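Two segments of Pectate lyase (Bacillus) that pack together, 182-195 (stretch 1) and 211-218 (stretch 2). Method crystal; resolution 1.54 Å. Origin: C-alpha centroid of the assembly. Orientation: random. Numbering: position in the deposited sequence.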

# COMPACT_ATOMS: atom_id res chain seq x y z
N GLY A 182 1.94 -9.84 -3.66
CA GLY A 182 2.21 -11.03 -4.45
C GLY A 182 1.16 -11.17 -5.55
O GLY A 182 -0.01 -11.32 -5.26
N HIS A 183 1.61 -11.13 -6.81
CA HIS A 183 0.70 -11.05 -7.96
C HIS A 183 0.41 -12.40 -8.62
O HIS A 183 -0.46 -12.50 -9.48
CB HIS A 183 1.28 -10.08 -9.03
CG HIS A 183 2.41 -10.66 -9.83
ND1 HIS A 183 3.64 -10.98 -9.29
CD2 HIS A 183 2.47 -11.05 -11.13
CE1 HIS A 183 4.41 -11.53 -10.21
NE2 HIS A 183 3.72 -11.59 -11.34
N THR A 184 1.16 -13.43 -8.22
CA THR A 184 1.04 -14.75 -8.81
C THR A 184 1.44 -15.81 -7.80
O THR A 184 2.14 -15.52 -6.83
CB THR A 184 1.90 -14.88 -10.08
OG1 THR A 184 1.44 -16.02 -10.83
CG2 THR A 184 3.38 -15.05 -9.73
N ASP A 185 0.98 -17.05 -8.00
CA ASP A 185 1.33 -18.14 -7.09
C ASP A 185 2.71 -18.69 -7.40
O ASP A 185 2.86 -19.86 -7.81
CB ASP A 185 0.29 -19.25 -7.20
CG ASP A 185 -1.11 -18.80 -6.76
OD1 ASP A 185 -1.23 -17.90 -5.88
OD2 ASP A 185 -2.08 -19.38 -7.29
N ASN A 186 3.72 -17.83 -7.22
CA ASN A 186 5.12 -18.23 -7.36
C ASN A 186 5.85 -17.76 -6.10
O ASN A 186 6.07 -16.53 -5.90
CB ASN A 186 5.71 -17.61 -8.62
CG ASN A 186 7.15 -17.99 -8.85
OD1 ASN A 186 7.86 -18.36 -7.92
ND2 ASN A 186 7.58 -17.94 -10.12
N ALA A 187 6.14 -18.70 -5.21
CA ALA A 187 6.76 -18.35 -3.94
C ALA A 187 8.06 -17.61 -4.15
O ALA A 187 8.40 -16.75 -3.34
CB ALA A 187 7.02 -19.61 -3.13
N SER A 188 8.80 -17.92 -5.21
CA SER A 188 10.11 -17.30 -5.39
C SER A 188 10.04 -15.83 -5.78
O SER A 188 11.07 -15.15 -5.77
CB SER A 188 10.93 -18.08 -6.43
OG SER A 188 10.47 -17.78 -7.73
N LEU A 189 8.84 -15.35 -6.11
CA LEU A 189 8.66 -13.94 -6.48
C LEU A 189 7.86 -13.20 -5.41
O LEU A 189 7.56 -12.03 -5.58
CB LEU A 189 7.86 -13.82 -7.77
CG LEU A 189 8.64 -14.34 -8.98
CD1 LEU A 189 7.73 -14.15 -10.17
CD2 LEU A 189 9.93 -13.53 -9.12
N ALA A 190 7.48 -13.88 -4.33
CA ALA A 190 6.62 -13.22 -3.33
C ALA A 190 7.32 -12.10 -2.57
O ALA A 190 8.45 -12.26 -2.10
CB ALA A 190 6.13 -14.26 -2.34
N PRO A 191 6.63 -10.98 -2.37
CA PRO A 191 7.08 -10.03 -1.36
C PRO A 191 7.06 -10.68 0.03
O PRO A 191 6.50 -11.76 0.24
CB PRO A 191 6.00 -8.94 -1.41
CG PRO A 191 5.36 -9.08 -2.81
CD PRO A 191 5.35 -10.60 -2.97
N ASP A 192 7.61 -9.93 1.00
CA ASP A 192 7.55 -10.34 2.40
C ASP A 192 7.71 -9.12 3.27
O ASP A 192 8.25 -8.11 2.84
CB ASP A 192 8.68 -11.30 2.70
CG ASP A 192 8.45 -12.13 3.96
OD1 ASP A 192 9.44 -12.68 4.52
OD2 ASP A 192 7.31 -12.28 4.43
N LYS A 193 7.25 -9.23 4.53
CA LYS A 193 7.56 -8.26 5.58
C LYS A 193 6.93 -6.87 5.30
O LYS A 193 7.60 -5.84 4.99
CB LYS A 193 9.07 -8.19 5.86
CG LYS A 193 9.64 -9.55 6.29
CD LYS A 193 11.11 -9.35 6.61
CE LYS A 193 11.83 -10.67 6.73
NZ LYS A 193 11.93 -11.34 5.40
N ILE A 194 5.59 -6.87 5.35
CA ILE A 194 4.78 -5.66 5.12
C ILE A 194 3.96 -5.34 6.38
O ILE A 194 3.30 -6.22 6.92
CB ILE A 194 3.76 -5.91 3.99
CG1 ILE A 194 4.37 -6.78 2.86
CG2 ILE A 194 3.10 -4.62 3.48
CD1 ILE A 194 5.51 -6.06 2.08
N THR A 195 3.95 -4.07 6.79
CA THR A 195 3.11 -3.59 7.88
C THR A 195 2.08 -2.63 7.31
O THR A 195 2.45 -1.70 6.57
CB THR A 195 4.00 -2.78 8.86
OG1 THR A 195 5.01 -3.64 9.39
CG2 THR A 195 3.16 -2.19 10.02
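Stretch 2, residues 211-218: IRYADVHM

The strongest link between the stretches is a salt bridge. R212 NE donates to D185 OD1 at 2.8 Å. The same guanidinium donates from NH1 to G182 O at 2.9 Å. Both acceptors lie at its edge, near its plane, where the N-H groups point. H183 and T184 lie over one face of the group, with H183 C 3.4 Å from R212 NH1. Stretch 1 therefore wraps round the arginine head from G182 to D185. Water 1 closes a second path, donating to D185 OD2 at 2.8 Å and accepting from R212 NH2 at 3.0 Å.

A second polar cluster centres on D192. D215 N donates to D192 OD2 at 2.8 Å, nearly straight at 168°. The two carboxylates come close, with D192 OD2 4.1 Å from D215 OD2. Water 2 eases this by donating to D192 OD1 at 2.8 Å and to D215 OD2 at 2.6 Å. K193 NZ also forms a salt bridge to D192 OD1 at 3.0 Å.

From here the backbones pair as parallel strands. Strand 215-218 runs beside the strand that ends stretch 1, with 7° between their directions and a closest approach of 4.8 Å. I194 N donates to D215 O at 3.2 Å, and H217 N donates to I194 O at 3.0 Å. I194 thus bonds to the residues before and after its partner V216, as parallel pairing requires. K193 N adds a weak bond to D215 O at 3.0 Å. V216 CA lies 3.2 Å from I194 O, and T195 CA lies 3.3 Å from H217 O, both as CA-H...O contacts.

I194 and V216 share one face of the sheet, with I194 CB 4.2 Å from V216 CG2. T195 and H217 pair on the other face.

Before the strand, stretch 2 turns at R212 to A214. Y213 has a positive phi of 69°, and its CB points toward stretch 1. The 3-10 segment 187-189 begins over its ring. A187 CA stands 3.6 Å from the ring centroid, 10° off the normal, in a CH-pi contact. A187 CB is 3.6 Å from Y213 CE1, and A190 CB is 3.5 Å from Y213 CD2. D185 C and T184 O lie at the ring edge.

G182 sits close to R212, their CA atoms 5.1 Å apart. Its phi/psi of 92/118 suits glycine. An ideal CB there would be only 3.1 Å from R212 CB. Together the stretches bury 726 Å².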

# COMPACT_ATOMS: atom_id res chain seq x y z
N ILE A 211 -3.22 -11.27 -0.03
CA ILE A 211 -1.86 -11.59 0.39
C ILE A 211 -1.51 -12.99 -0.04
O ILE A 211 -2.14 -13.95 0.40
CB ILE A 211 -1.68 -11.49 1.95
CG1 ILE A 211 -2.18 -10.15 2.48
CG2 ILE A 211 -0.19 -11.69 2.34
CD1 ILE A 211 -2.31 -10.15 4.00
N ARG A 212 -0.46 -13.12 -0.86
CA ARG A 212 0.14 -14.42 -1.18
C ARG A 212 1.48 -14.56 -0.48
O ARG A 212 2.33 -13.68 -0.63
CB ARG A 212 0.36 -14.62 -2.68
CG ARG A 212 -0.92 -14.75 -3.49
CD ARG A 212 -0.52 -14.76 -4.97
NE ARG A 212 -1.60 -15.13 -5.89
CZ ARG A 212 -2.32 -14.23 -6.58
NH1 ARG A 212 -2.10 -12.92 -6.43
NH2 ARG A 212 -3.26 -14.65 -7.41
N TYR A 213 1.67 -15.67 0.26
CA TYR A 213 2.98 -16.08 0.85
C TYR A 213 3.54 -15.22 1.97
O TYR A 213 4.19 -15.76 2.90
CB TYR A 213 4.14 -16.19 -0.21
CG TYR A 213 3.81 -17.06 -1.39
CD1 TYR A 213 3.81 -18.46 -1.27
CD2 TYR A 213 3.46 -16.49 -2.60
CE1 TYR A 213 3.47 -19.28 -2.36
CE2 TYR A 213 3.12 -17.30 -3.69
CZ TYR A 213 3.13 -18.69 -3.55
OH TYR A 213 2.79 -19.48 -4.61
N ALA A 214 3.34 -13.91 1.88
CA ALA A 214 4.05 -12.96 2.76
C ALA A 214 3.63 -12.99 4.23
O ALA A 214 2.49 -13.35 4.54
CB ALA A 214 3.84 -11.57 2.25
N ASP A 215 4.58 -12.63 5.10
CA ASP A 215 4.27 -12.25 6.48
C ASP A 215 3.91 -10.76 6.53
O ASP A 215 4.67 -9.87 6.02
CB ASP A 215 5.47 -12.52 7.38
CG ASP A 215 5.75 -14.02 7.57
OD1 ASP A 215 4.83 -14.82 7.36
OD2 ASP A 215 6.91 -14.39 7.89
N VAL A 216 2.76 -10.48 7.15
CA VAL A 216 2.15 -9.16 7.17
C VAL A 216 1.58 -8.87 8.56
O VAL A 216 1.01 -9.77 9.19
CB VAL A 216 1.03 -9.11 6.13
CG1 VAL A 216 0.30 -7.81 6.19
CG2 VAL A 216 1.59 -9.38 4.74
N HIS A 217 1.76 -7.65 9.05
CA HIS A 217 1.12 -7.19 10.29
C HIS A 217 0.15 -6.08 9.93
O HIS A 217 0.56 -5.11 9.30
CB HIS A 217 2.22 -6.70 11.22
CG HIS A 217 1.78 -6.25 12.59
ND1 HIS A 217 2.55 -5.37 13.31
CD2 HIS A 217 0.72 -6.57 13.36
CE1 HIS A 217 1.99 -5.18 14.50
NE2 HIS A 217 0.87 -5.88 14.55
N MET A 218 -1.11 -6.23 10.31
CA MET A 218 -2.09 -5.16 10.17
C MET A 218 -2.61 -4.78 11.54
O MET A 218 -3.24 -5.63 12.21
CB MET A 218 -3.26 -5.62 9.31
CG MET A 218 -2.80 -6.19 7.98
SD MET A 218 -4.18 -6.41 6.82
CE MET A 218 -4.50 -4.74 6.25
O HOH W 1 -4.03 -17.47 -7.82
O HOH W 2 9.09 -13.10 7.28
O HOH W 3 7.06 -15.20 3.90